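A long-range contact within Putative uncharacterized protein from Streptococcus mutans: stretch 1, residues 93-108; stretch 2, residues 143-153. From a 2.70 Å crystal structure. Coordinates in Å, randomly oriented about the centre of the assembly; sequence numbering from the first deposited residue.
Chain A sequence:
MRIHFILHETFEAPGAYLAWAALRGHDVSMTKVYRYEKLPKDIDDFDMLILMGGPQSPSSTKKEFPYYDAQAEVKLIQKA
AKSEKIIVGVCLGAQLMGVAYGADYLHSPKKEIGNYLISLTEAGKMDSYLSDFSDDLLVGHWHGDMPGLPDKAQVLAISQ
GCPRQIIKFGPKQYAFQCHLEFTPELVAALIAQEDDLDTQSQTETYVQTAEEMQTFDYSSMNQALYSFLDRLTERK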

# COMPACT_ATOMS: atom_id res chain seq x y z
N GLY A 93 -3.20 0.60 4.34
CA GLY A 93 -3.16 -0.84 4.43
C GLY A 93 -1.86 -1.39 5.07
O GLY A 93 -1.90 -2.38 5.80
N ALA A 94 -0.71 -0.74 4.77
CA ALA A 94 0.61 -1.19 5.28
C ALA A 94 0.74 -0.88 6.78
O ALA A 94 1.31 -1.63 7.52
CB ALA A 94 1.64 -0.60 4.55
N GLN A 95 0.07 0.18 7.22
CA GLN A 95 0.07 0.59 8.59
C GLN A 95 -0.84 -0.26 9.44
O GLN A 95 -0.54 -0.51 10.62
CB GLN A 95 -0.28 2.07 8.69
CG GLN A 95 0.77 2.92 7.99
CD GLN A 95 0.31 4.35 7.57
OE1 GLN A 95 -0.60 4.95 8.16
NE2 GLN A 95 0.99 4.90 6.55
N LEU A 96 -1.98 -0.71 8.88
CA LEU A 96 -2.84 -1.63 9.64
C LEU A 96 -2.16 -3.00 9.76
O LEU A 96 -2.27 -3.66 10.76
CB LEU A 96 -4.24 -1.78 9.01
CG LEU A 96 -5.11 -0.52 9.00
CD1 LEU A 96 -6.13 -0.60 7.94
CD2 LEU A 96 -5.76 -0.30 10.30
N MET A 97 -1.41 -3.41 8.76
CA MET A 97 -0.62 -4.60 8.95
C MET A 97 0.39 -4.46 10.13
O MET A 97 0.48 -5.35 10.98
CB MET A 97 0.06 -5.02 7.69
CG MET A 97 -0.89 -5.38 6.66
SD MET A 97 -0.05 -5.98 5.27
CE MET A 97 0.54 -7.50 5.90
N GLY A 98 1.05 -3.30 10.23
CA GLY A 98 1.95 -3.08 11.31
C GLY A 98 1.26 -3.31 12.66
O GLY A 98 1.77 -4.10 13.53
N VAL A 99 0.10 -2.64 12.84
CA VAL A 99 -0.65 -2.74 14.06
C VAL A 99 -1.03 -4.15 14.26
O VAL A 99 -0.90 -4.65 15.32
CB VAL A 99 -1.89 -1.85 14.04
CG1 VAL A 99 -2.69 -2.03 15.28
CG2 VAL A 99 -1.50 -0.44 13.91
N ALA A 100 -1.46 -4.83 13.20
CA ALA A 100 -1.96 -6.20 13.37
C ALA A 100 -0.87 -7.09 13.94
O ALA A 100 -1.15 -8.01 14.67
CB ALA A 100 -2.45 -6.74 12.08
N TYR A 101 0.38 -6.78 13.59
CA TYR A 101 1.57 -7.61 13.93
C TYR A 101 2.33 -7.08 15.18
O TYR A 101 3.44 -7.55 15.47
CB TYR A 101 2.53 -7.64 12.76
CG TYR A 101 2.18 -8.69 11.75
CD1 TYR A 101 2.51 -10.01 11.96
CD2 TYR A 101 1.45 -8.36 10.57
CE1 TYR A 101 2.20 -11.02 11.01
CE2 TYR A 101 1.16 -9.35 9.62
CZ TYR A 101 1.54 -10.69 9.87
OH TYR A 101 1.25 -11.69 9.00
N GLY A 102 1.73 -6.09 15.89
CA GLY A 102 2.13 -5.75 17.20
C GLY A 102 2.80 -4.41 17.31
O GLY A 102 3.15 -4.01 18.38
N ALA A 103 2.96 -3.67 16.23
CA ALA A 103 3.61 -2.37 16.31
C ALA A 103 2.75 -1.23 15.87
O ALA A 103 2.21 -1.25 14.83
CB ALA A 103 4.80 -2.39 15.50
N ASP A 104 2.65 -0.19 16.66
CA ASP A 104 1.87 0.96 16.27
C ASP A 104 2.58 1.91 15.36
O ASP A 104 3.77 1.99 15.36
CB ASP A 104 1.29 1.70 17.45
CG ASP A 104 0.08 2.50 17.05
OD1 ASP A 104 -0.12 2.66 15.85
OD2 ASP A 104 -0.67 2.98 17.89
N TYR A 105 1.80 2.63 14.59
CA TYR A 105 2.24 3.32 13.41
C TYR A 105 2.92 4.59 13.77
O TYR A 105 2.73 5.10 14.82
CB TYR A 105 1.05 3.56 12.48
CG TYR A 105 0.14 4.68 12.87
CD1 TYR A 105 0.31 5.93 12.37
CD2 TYR A 105 -0.88 4.48 13.75
CE1 TYR A 105 -0.49 6.92 12.71
CE2 TYR A 105 -1.67 5.48 14.10
CZ TYR A 105 -1.47 6.69 13.56
OH TYR A 105 -2.26 7.70 13.92
N LEU A 106 3.72 5.12 12.86
CA LEU A 106 4.50 6.36 13.17
C LEU A 106 4.35 7.44 12.06
O LEU A 106 3.91 7.13 10.97
CB LEU A 106 5.99 6.03 13.36
CG LEU A 106 6.40 4.93 14.35
CD1 LEU A 106 7.79 4.45 14.04
CD2 LEU A 106 6.29 5.44 15.84
N HIS A 107 4.78 8.67 12.35
CA HIS A 107 4.94 9.70 11.33
C HIS A 107 6.25 9.51 10.60
O HIS A 107 7.19 9.01 11.15
CB HIS A 107 4.88 11.11 11.96
CG HIS A 107 3.62 11.39 12.74
ND1 HIS A 107 3.64 11.69 14.09
CD2 HIS A 107 2.31 11.37 12.37
CE1 HIS A 107 2.39 11.87 14.52
NE2 HIS A 107 1.56 11.67 13.50
N SER A 108 6.28 9.88 9.31
CA SER A 108 7.46 9.69 8.46
C SER A 108 8.44 10.84 8.73
O SER A 108 8.01 11.94 8.95
CB SER A 108 7.04 9.69 7.00
OG SER A 108 8.07 9.22 6.15
N HIS A 143 2.23 9.89 1.28
CA HIS A 143 2.01 9.71 2.73
C HIS A 143 2.57 10.76 3.61
O HIS A 143 3.40 11.53 3.21
CB HIS A 143 2.56 8.41 3.18
CG HIS A 143 4.04 8.34 3.11
ND1 HIS A 143 4.73 8.45 1.93
CD2 HIS A 143 4.97 8.19 4.08
CE1 HIS A 143 6.02 8.32 2.16
NE2 HIS A 143 6.19 8.16 3.46
N GLY A 144 2.13 10.73 4.85
CA GLY A 144 2.69 11.53 5.89
C GLY A 144 3.14 10.64 7.02
O GLY A 144 3.98 11.04 7.83
N ASP A 145 2.59 9.41 7.06
CA ASP A 145 2.92 8.43 8.10
C ASP A 145 3.61 7.19 7.50
O ASP A 145 3.88 7.15 6.30
CB ASP A 145 1.67 8.02 8.84
CG ASP A 145 1.16 9.09 9.72
OD1 ASP A 145 1.85 10.09 9.93
OD2 ASP A 145 0.03 8.95 10.20
N MET A 146 3.97 6.24 8.36
CA MET A 146 4.59 4.99 7.92
C MET A 146 4.31 3.86 8.96
O MET A 146 3.80 4.12 10.04
CB MET A 146 6.09 5.18 7.75
CG MET A 146 6.90 5.26 9.15
SD MET A 146 8.71 5.51 8.98
CE MET A 146 9.16 5.47 10.68
N PRO A 147 4.63 2.62 8.62
CA PRO A 147 4.16 1.58 9.55
C PRO A 147 5.12 1.28 10.78
O PRO A 147 6.36 1.38 10.65
CB PRO A 147 4.01 0.35 8.66
CG PRO A 147 4.75 0.68 7.38
CD PRO A 147 4.75 2.13 7.23
N GLY A 148 4.52 0.93 11.93
CA GLY A 148 5.23 0.17 13.01
C GLY A 148 6.08 -0.99 12.49
O GLY A 148 5.71 -1.66 11.54
N LEU A 149 7.24 -1.21 13.10
CA LEU A 149 8.07 -2.41 12.75
C LEU A 149 8.21 -3.38 13.96
O LEU A 149 9.00 -3.13 14.86
CB LEU A 149 9.44 -2.00 12.20
CG LEU A 149 10.25 -3.15 11.64
CD1 LEU A 149 9.77 -3.50 10.21
CD2 LEU A 149 11.79 -2.88 11.65
N PRO A 150 7.39 -4.40 14.02
CA PRO A 150 7.58 -5.43 15.05
C PRO A 150 8.85 -6.18 14.82
O PRO A 150 9.37 -6.21 13.68
CB PRO A 150 6.42 -6.37 14.83
CG PRO A 150 5.72 -5.88 13.59
CD PRO A 150 6.46 -4.80 12.97
N ASP A 151 9.37 -6.82 15.88
CA ASP A 151 10.75 -7.35 15.87
C ASP A 151 10.96 -8.39 14.79
O ASP A 151 12.08 -8.57 14.37
CB ASP A 151 11.11 -7.97 17.20
CG ASP A 151 11.26 -6.96 18.31
OD1 ASP A 151 11.31 -5.72 18.02
OD2 ASP A 151 11.28 -7.40 19.51
N LYS A 152 9.90 -9.09 14.41
CA LYS A 152 10.01 -10.18 13.46
C LYS A 152 9.83 -9.69 12.03
O LYS A 152 9.91 -10.48 11.08
CB LYS A 152 8.98 -11.27 13.77
CG LYS A 152 8.20 -11.04 15.05
CD LYS A 152 6.73 -11.33 14.87
CE LYS A 152 5.91 -10.05 14.77
NZ LYS A 152 4.45 -10.31 14.91
N ALA A 153 9.60 -8.40 11.87
CA ALA A 153 9.42 -7.83 10.53
C ALA A 153 10.73 -7.33 10.00
O ALA A 153 11.56 -6.85 10.78
CB ALA A 153 8.39 -6.72 10.56
O HOH W 1 1.75 -0.02 12.16
O HOH W 2 7.12 1.27 15.45

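The contact joins the end of a helix, the loop after it and a short strand (93-108) to a strand and the loop that follows (143-153), burying 836 Å² summed over both sides. Its firmest element is an antiparallel strand pairing. Leu106 N donates to Met146 O at 3.0 Å with an N-H...O angle of 169°, and Met146 N returns the bond to Leu106 O at 2.8 Å and 160°, so the two residues form a hydrogen-bonded pair with CA atoms 5.4 Å apart. One step on, His107 and Asp145 are a non-hydrogen-bonded pair, their CA atoms 4.0 Å apart and their side chains diverging. Ser108 N then donates to Gly144 O at 3.0 Å and 170°, extending the ladder to the corner where the second stretch turns. Leu106 and Met146 share a face of this small sheet, and there Leu106 CD1 meets Met146 CE at 3.8 Å; the extended Met146 side chain (chi2 and chi3 both t) also brings SD to 4.4 Å from Ser108 CA.

Past the strand, fit depends on small residues. Gly148 CA lies 3.3 Å from Asp104 O and Gly148 N 3.6 Å from Tyr105 CA, so the loop presses its bare backbone against that of the first stretch. An ideal CB on Gly148 would fall 2.3 Å from Ala103 O and 2.8 Å from Asp104 O, both clashes; the hollow accepts glycine because no side chain has to enter it. Gly98 answers from the helix: its CA is 4.0 Å from Gly148 O, whereas an ideal CB would stand a tight 3.2 Å from that oxygen.

Two prolines and an alanine supply the complementary bumps. Pro147 CB packs 3.5 Å from Ala94 O, with Pro147 CG 4.4 Å from Ala94 CB. The Pro150 ring fits against the turn after the helix, CG being 3.7 Å from Tyr101 CB and CD 3.9 Å from Ala103 CB. The same Ala103 methyl points toward the second stretch and reaches Gly148 C, Leu149 N and Pro150 N, each at 3.6 Å from CB, a small knob set against continuous backbone.

Water 1 fills a remaining polar gap: it donates to Gln95 O at 2.8 Å and Ala103 O at 3.0 Å, and accepts from Gly148 N at 2.9 Å, thereby linking helix, loop and second stretch. At the exposed margin, Lys152 NZ donates to Tyr101 O at 3.0 Å and lies near the plane of the Tyr101 ring, at its edge, 3.5 Å from CD1.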